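Local atomic coordinates of exosome complex component Rrp42 (PDB entry 2PO1), a protein that is probably a non-catalytic subunit of the archaeal RNA-degrading exosome that helps to structure the active site of its partner Rrp41. Residues V87-L92 with D103-E108; N151-I156 with P198-K203. All coordinates share one frame; numbering follows the deposited sequence.

Both contacts set the start of a helix against a beta strand, but with different chemistry. Contact 1 joins strand 82-89, at the edge of the mixed sheet within this chain, to helix 104-118; it is only partly buried, its direct touches are methyl van der Waals contacts without a hydrogen bond, and a bound nucleotide lies beside its strand. Contact 2 is fully buried nearer the middle of the chain and pairs helix 152-166 with strand 197-204 of the four-stranded antiparallel sheet, chiefly through an aspartate and a threonine. Their centres lie about 15 Å apart, and the two meet where Leu89 packs on Leu152 and Val87 on Ile156. In each, a side chain caps the helix start.

Contact 1 of 2, residues V87-L92 with D103-E108; sequences VELVPL and DERAIE. With nucleotides of chain A.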
loop_
_atom_site.group_PDB
_atom_site.type_symbol
_atom_site.label_atom_id
_atom_site.label_comp_id
_atom_site.label_asym_id
_atom_site.label_seq_id
_atom_site.Cartn_x
_atom_site.Cartn_y
_atom_site.Cartn_z
ATOM N N VAL C 87 12.028 -2.631 12.976
ATOM C CA VAL C 87 12.108 -1.472 13.885
ATOM C C VAL C 87 10.923 -0.588 13.529
ATOM O O VAL C 87 10.755 -0.207 12.371
ATOM C CB VAL C 87 13.367 -0.722 13.599
ATOM C CG1 VAL C 87 13.335 0.652 14.270
ATOM C CG2 VAL C 87 14.584 -1.554 14.088
ATOM N N GLU C 88 10.102 -0.319 14.527
ATOM C CA GLU C 88 9.083 0.669 14.492
ATOM C C GLU C 88 9.566 1.935 15.195
ATOM O O GLU C 88 9.901 1.963 16.406
ATOM C CB GLU C 88 7.841 0.138 15.165
ATOM C CG GLU C 88 7.254 -1.100 14.474
ATOM C CD GLU C 88 6.703 -0.768 13.095
ATOM O OE1 GLU C 88 7.136 -1.358 12.087
ATOM O OE2 GLU C 88 5.886 0.141 13.019
ATOM N N LEU C 89 9.673 2.968 14.384
ATOM C CA LEU C 89 9.997 4.339 14.846
ATOM C C LEU C 89 8.623 4.932 15.110
ATOM O O LEU C 89 8.059 5.605 14.263
ATOM C CB LEU C 89 10.719 5.064 13.713
ATOM C CG LEU C 89 12.248 5.048 13.820
ATOM C CD1 LEU C 89 12.934 4.013 14.704
ATOM C CD2 LEU C 89 12.991 5.255 12.509
ATOM N N VAL C 90 8.085 4.674 16.307
ATOM C CA VAL C 90 6.702 4.979 16.531
ATOM C C VAL C 90 6.617 6.479 16.718
ATOM O O VAL C 90 7.565 7.090 17.251
ATOM C CB VAL C 90 6.031 4.104 17.665
ATOM C CG1 VAL C 90 6.508 2.590 17.562
ATOM C CG2 VAL C 90 6.383 4.581 18.998
ATOM N N PRO C 91 5.555 7.075 16.201
ATOM C CA PRO C 91 5.374 8.509 16.198
ATOM C C PRO C 91 5.511 9.101 17.595
ATOM O O PRO C 91 5.969 10.246 17.736
ATOM C CB PRO C 91 3.952 8.638 15.676
ATOM C CG PRO C 91 3.872 7.570 14.709
ATOM C CD PRO C 91 4.431 6.428 15.482
ATOM N N LEU C 92 5.197 8.308 18.624
ATOM C CA LEU C 92 5.300 8.846 19.957
ATOM C C LEU C 92 6.723 9.035 20.375
ATOM O O LEU C 92 6.990 9.824 21.273
ATOM C CB LEU C 92 4.503 8.048 21.003
ATOM C CG LEU C 92 4.824 6.701 21.620
ATOM C CD1 LEU C 92 6.192 6.629 22.267
ATOM C CD2 LEU C 92 3.782 6.573 22.711
ATOM N N ASP C 103 10.346 3.775 7.341
ATOM C CA ASP C 103 11.024 4.645 6.432
ATOM C C ASP C 103 12.496 4.171 6.372
ATOM O O ASP C 103 12.879 3.203 7.032
ATOM C CB ASP C 103 10.936 6.117 6.937
ATOM C CG ASP C 103 11.869 6.377 8.131
ATOM O OD1 ASP C 103 12.172 5.453 8.890
ATOM O OD2 ASP C 103 12.320 7.503 8.303
ATOM N N GLU C 104 13.315 4.827 5.577
ATOM C CA GLU C 104 14.701 4.368 5.419
ATOM C C GLU C 104 15.465 4.343 6.728
ATOM O O GLU C 104 16.394 3.541 6.918
ATOM C CB GLU C 104 15.421 5.241 4.418
ATOM C CG GLU C 104 15.566 6.717 4.858
ATOM C CD GLU C 104 16.418 7.544 3.904
ATOM O OE1 GLU C 104 16.646 7.111 2.755
ATOM O OE2 GLU C 104 16.871 8.646 4.298
ATOM N N ARG C 105 15.127 5.213 7.669
ATOM C CA ARG C 105 15.863 5.170 8.956
ATOM C C ARG C 105 15.552 3.900 9.672
ATOM O O ARG C 105 16.441 3.277 10.197
ATOM C CB ARG C 105 15.524 6.345 9.884
ATOM C CG ARG C 105 15.941 7.691 9.322
ATOM C CD ARG C 105 15.238 8.877 10.017
ATOM N NE ARG C 105 13.772 8.771 9.964
ATOM C CZ ARG C 105 12.948 9.520 10.675
ATOM N NH1 ARG C 105 13.443 10.457 11.475
ATOM N NH2 ARG C 105 11.624 9.347 10.581
ATOM N N ALA C 106 14.284 3.516 9.715
ATOM C CA ALA C 106 13.874 2.341 10.455
ATOM C C ALA C 106 14.457 1.107 9.763
ATOM O O ALA C 106 14.888 0.164 10.419
ATOM C CB ALA C 106 12.329 2.221 10.441
ATOM N N ILE C 107 14.433 1.113 8.440
ATOM C CA ILE C 107 14.896 0.027 7.657
ATOM C C ILE C 107 16.396 -0.149 7.834
ATOM O O ILE C 107 16.847 -1.279 7.985
ATOM C CB ILE C 107 14.542 0.224 6.191
ATOM C CG1 ILE C 107 13.039 -0.012 6.054
ATOM C CG2 ILE C 107 15.307 -0.757 5.382
ATOM C CD1 ILE C 107 12.411 0.545 4.798
ATOM N N GLU C 108 17.158 0.933 7.865
ATOM C CA GLU C 108 18.592 0.774 8.031
ATOM C C GLU C 108 18.920 0.294 9.442
ATOM O O GLU C 108 19.794 -0.541 9.622
ATOM C CB GLU C 108 19.313 2.104 7.740
ATOM C CG GLU C 108 20.782 2.129 8.240
ATOM C CD GLU C 108 21.389 3.495 7.999
ATOM O OE1 GLU C 108 22.322 3.592 7.199
ATOM O OE2 GLU C 108 20.852 4.487 8.525
ATOM P P A A 4 -1.249 3.294 5.855
ATOM O OP1 A A 4 -2.367 4.265 5.764
ATOM O OP2 A A 4 -0.040 3.479 5.000
ATOM O "O5'" A A 4 -1.879 1.850 5.491
ATOM C "C5'" A A 4 -1.370 0.595 5.991
ATOM C "C4'" A A 4 -0.261 0.002 5.122
ATOM O "O4'" A A 4 0.980 0.776 5.220
ATOM C "C3'" A A 4 0.083 -1.452 5.455
ATOM O "O3'" A A 4 -0.274 -2.310 4.360
ATOM C "C2'" A A 4 1.601 -1.449 5.709
ATOM O "O2'" A A 4 2.309 -2.037 4.627
ATOM C "C1'" A A 4 1.977 0.035 5.917
ATOM N N9 A A 4 2.058 0.496 7.338
ATOM C C8 A A 4 1.172 1.410 8.020
ATOM N N7 A A 4 1.438 1.653 9.287
ATOM C C5 A A 4 2.605 0.838 9.466
ATOM C C6 A A 4 3.419 0.636 10.605
ATOM N N6 A A 4 3.124 1.283 11.773
ATOM N N1 A A 4 4.535 -0.236 10.453
ATOM C C2 A A 4 4.801 -0.873 9.270
ATOM N N3 A A 4 4.105 -0.772 8.135
ATOM C C4 A A 4 3.010 0.113 8.294
HETATM O O HOH W 1 12.314 -1.587 10.129
#
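Leu89 reaches the first turn of helix 104-118 with one methyl: its CD2 lies 3.5 Å from Ala106 N and also packs on Ala106 CB and Arg105 CB. The Ala106 methyl fits between this branch and the strand backbone, its CB 3.5 Å from Val87 O. The looser apolar touch is Val87 CG1 to Ala106 CB at 4.3 Å. No direct hydrogen bond links the segments; instead a water accepts from Val87 N at 3.0 Å and donates weakly to Ala106 O. Within the RNase PH fold, this places helix 104-118 against strand 82-89, next to strand 135-147, with the two short axes running at 150°. Leu109 of the same helix, with helix 152-166, extends the apolar layer around Val87 and Leu89.

Asp103, the N-cap residue, shapes the helix start. Its CG stands between its own backbone N and carbonyl carbon (chi1 75°), which turns OD1 to the Ala106 N-H, a bond of 3.0 Å on the syn side but 32° out of the carboxylate plane. OD2 offers its syn lone pair to Arg105 NE in a salt bridge of 2.5 Å, nearly in the guanidinium plane. Arg105 NH2 adds a weak bond to that oxygen and also donates to Thr96 O, so both the carboxylate and a loop carbonyl hold the guanidinium. On the other side of the strand, Glu88 OE2 accepts from N6 of adenosine A4 of chain A, while the same oxygen lies 2.9 Å from the base's N1, a closeness that would suit a proton on one of the two.

Contact 2 of 2, residues N151-I156 with P198-K203; sequences NLMDAI and PVTFAK
Helix 152-156 and strand 198-203 run nearly antiparallel, at 167°, their axes approaching to 7.2 Å and their CA atoms nearest at Asp154 and Pro198. The Asp154 carboxylate bears the contact: chi1 of -63° sets CG anti to the carbonyl carbon and carries the carboxylate to the strand residues Pro198 to Thr200. Thr200 OG1 donates to Asp154 OD1 over a short 2.5 Å, on the syn side and 24° out of the carboxylate plane; the hydroxyl also bonds to Thr225 on strand 222-228. Asp154 OD2 takes a weak bond from Thr200 N, a hydrogen bond with Tyr36 OH, and the Asn151 ND2 amide at 2.9 Å, which meets it from above the carboxylate plane. Several partners thus fix the rotation of this buried acid. Asn151 is also the N-cap: its OD1 accepts from Asp154 N at 3.3 Å, the donor lying above the carbonyl plane, while ND2 has a second partner in Asp211. Met153 CG packs on Pro198 CB at 4.2 Å. Asp154, held in place by Asn151, ties the first turn to the sheet, joining a helix that follows the mixed sheet of the RNase PH fold to its four-stranded antiparallel sheet.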
loop_
_atom_site.group_PDB
_atom_site.type_symbol
_atom_site.label_atom_id
_atom_site.label_comp_id
_atom_site.label_asym_id
_atom_site.label_seq_id
_atom_site.Cartn_x
_atom_site.Cartn_y
_atom_site.Cartn_z
ATOM N N ASN C 151 21.253 8.059 19.126
ATOM C CA ASN C 151 21.796 6.722 19.163
ATOM C C ASN C 151 20.795 5.570 19.221
ATOM O O ASN C 151 20.934 4.667 20.009
ATOM C CB ASN C 151 22.960 6.610 20.194
ATOM C CG ASN C 151 23.868 5.466 19.881
ATOM O OD1 ASN C 151 23.792 4.913 18.782
ATOM N ND2 ASN C 151 24.789 5.122 20.815
ATOM N N LEU C 152 19.780 5.569 18.320
ATOM C CA LEU C 152 18.905 4.463 18.224
ATOM C C LEU C 152 19.659 3.185 17.888
ATOM O O LEU C 152 19.337 2.132 18.378
ATOM C CB LEU C 152 17.844 4.749 17.128
ATOM C CG LEU C 152 16.951 5.960 17.370
ATOM C CD1 LEU C 152 15.964 6.129 16.218
ATOM C CD2 LEU C 152 16.259 5.773 18.734
ATOM N N MET C 153 20.652 3.250 17.004
ATOM C CA MET C 153 21.298 2.056 16.574
ATOM C C MET C 153 21.825 1.246 17.749
ATOM O O MET C 153 21.534 0.054 17.886
ATOM C CB MET C 153 22.424 2.425 15.621
ATOM C CG MET C 153 23.133 1.206 15.161
ATOM S SD MET C 153 22.258 0.483 13.821
ATOM C CE MET C 153 22.544 1.703 12.517
ATOM N N ASP C 154 22.545 1.876 18.654
ATOM C CA ASP C 154 23.126 1.094 19.740
ATOM C C ASP C 154 22.053 0.683 20.704
ATOM O O ASP C 154 22.041 -0.420 21.207
ATOM C CB ASP C 154 24.185 1.868 20.492
ATOM C CG ASP C 154 25.362 2.237 19.629
ATOM O OD1 ASP C 154 25.280 1.992 18.436
ATOM O OD2 ASP C 154 26.394 2.776 20.145
ATOM N N ALA C 155 21.143 1.587 20.973
ATOM C CA ALA C 155 20.075 1.274 21.929
ATOM C C ALA C 155 19.285 0.089 21.388
ATOM O O ALA C 155 18.964 -0.803 22.143
ATOM C CB ALA C 155 19.191 2.476 22.120
ATOM N N ILE C 156 19.004 0.069 20.063
ATOM C CA ILE C 156 18.229 -1.004 19.477
ATOM C C ILE C 156 19.040 -2.294 19.467
ATOM O O ILE C 156 18.518 -3.345 19.776
ATOM C CB ILE C 156 17.730 -0.685 18.023
ATOM C CG1 ILE C 156 16.681 0.430 18.023
ATOM C CG2 ILE C 156 17.184 -1.963 17.410
ATOM C CD1 ILE C 156 16.568 1.085 16.734
ATOM N N PRO C 198 26.258 -3.020 19.041
ATOM C CA PRO C 198 26.779 -1.982 18.141
ATOM C C PRO C 198 27.311 -0.865 18.986
ATOM O O PRO C 198 26.715 -0.520 20.035
ATOM C CB PRO C 198 25.555 -1.491 17.357
ATOM C CG PRO C 198 24.393 -2.270 17.846
ATOM C CD PRO C 198 24.789 -2.935 19.174
ATOM N N VAL C 199 28.456 -0.334 18.575
ATOM C CA VAL C 199 28.871 0.908 19.164
ATOM C C VAL C 199 28.927 1.951 18.071
ATOM O O VAL C 199 29.477 1.690 17.026
ATOM C CB VAL C 199 30.209 0.711 19.864
ATOM C CG1 VAL C 199 30.745 2.021 20.283
ATOM C CG2 VAL C 199 30.015 -0.265 21.080
ATOM N N THR C 200 28.373 3.131 18.311
ATOM C CA THR C 200 28.164 4.103 17.255
ATOM C C THR C 200 28.825 5.411 17.606
ATOM O O THR C 200 28.776 5.833 18.726
ATOM C CB THR C 200 26.667 4.291 17.013
ATOM O OG1 THR C 200 26.164 3.126 16.352
ATOM C CG2 THR C 200 26.424 5.470 16.193
ATOM N N PHE C 201 29.532 5.990 16.643
ATOM C CA PHE C 201 30.231 7.271 16.818
ATOM C C PHE C 201 29.633 8.302 15.885
ATOM O O PHE C 201 29.298 7.976 14.745
ATOM C CB PHE C 201 31.737 7.128 16.486
ATOM C CG PHE C 201 32.418 6.045 17.277
ATOM C CD1 PHE C 201 32.208 4.692 16.968
ATOM C CD2 PHE C 201 33.235 6.372 18.349
ATOM C CE1 PHE C 201 32.802 3.685 17.739
ATOM C CE2 PHE C 201 33.838 5.359 19.115
ATOM C CZ PHE C 201 33.608 4.027 18.813
ATOM N N ALA C 202 29.530 9.547 16.353
ATOM C CA ALA C 202 29.209 10.686 15.487
ATOM C C ALA C 202 30.521 11.354 15.172
ATOM O O ALA C 202 31.323 11.557 16.051
ATOM C CB ALA C 202 28.305 11.644 16.211
ATOM N N LYS C 203 30.769 11.648 13.905
ATOM C CA LYS C 203 31.867 12.512 13.580
ATOM C C LYS C 203 31.314 13.927 13.537
ATOM O O LYS C 203 30.375 14.230 12.768
ATOM C CB LYS C 203 32.479 12.126 12.248
ATOM C CG LYS C 203 33.522 13.086 11.739
ATOM C CD LYS C 203 34.401 12.394 10.718
ATOM C CE LYS C 203 35.474 13.350 10.222
ATOM N NZ LYS C 203 36.347 12.603 9.274
#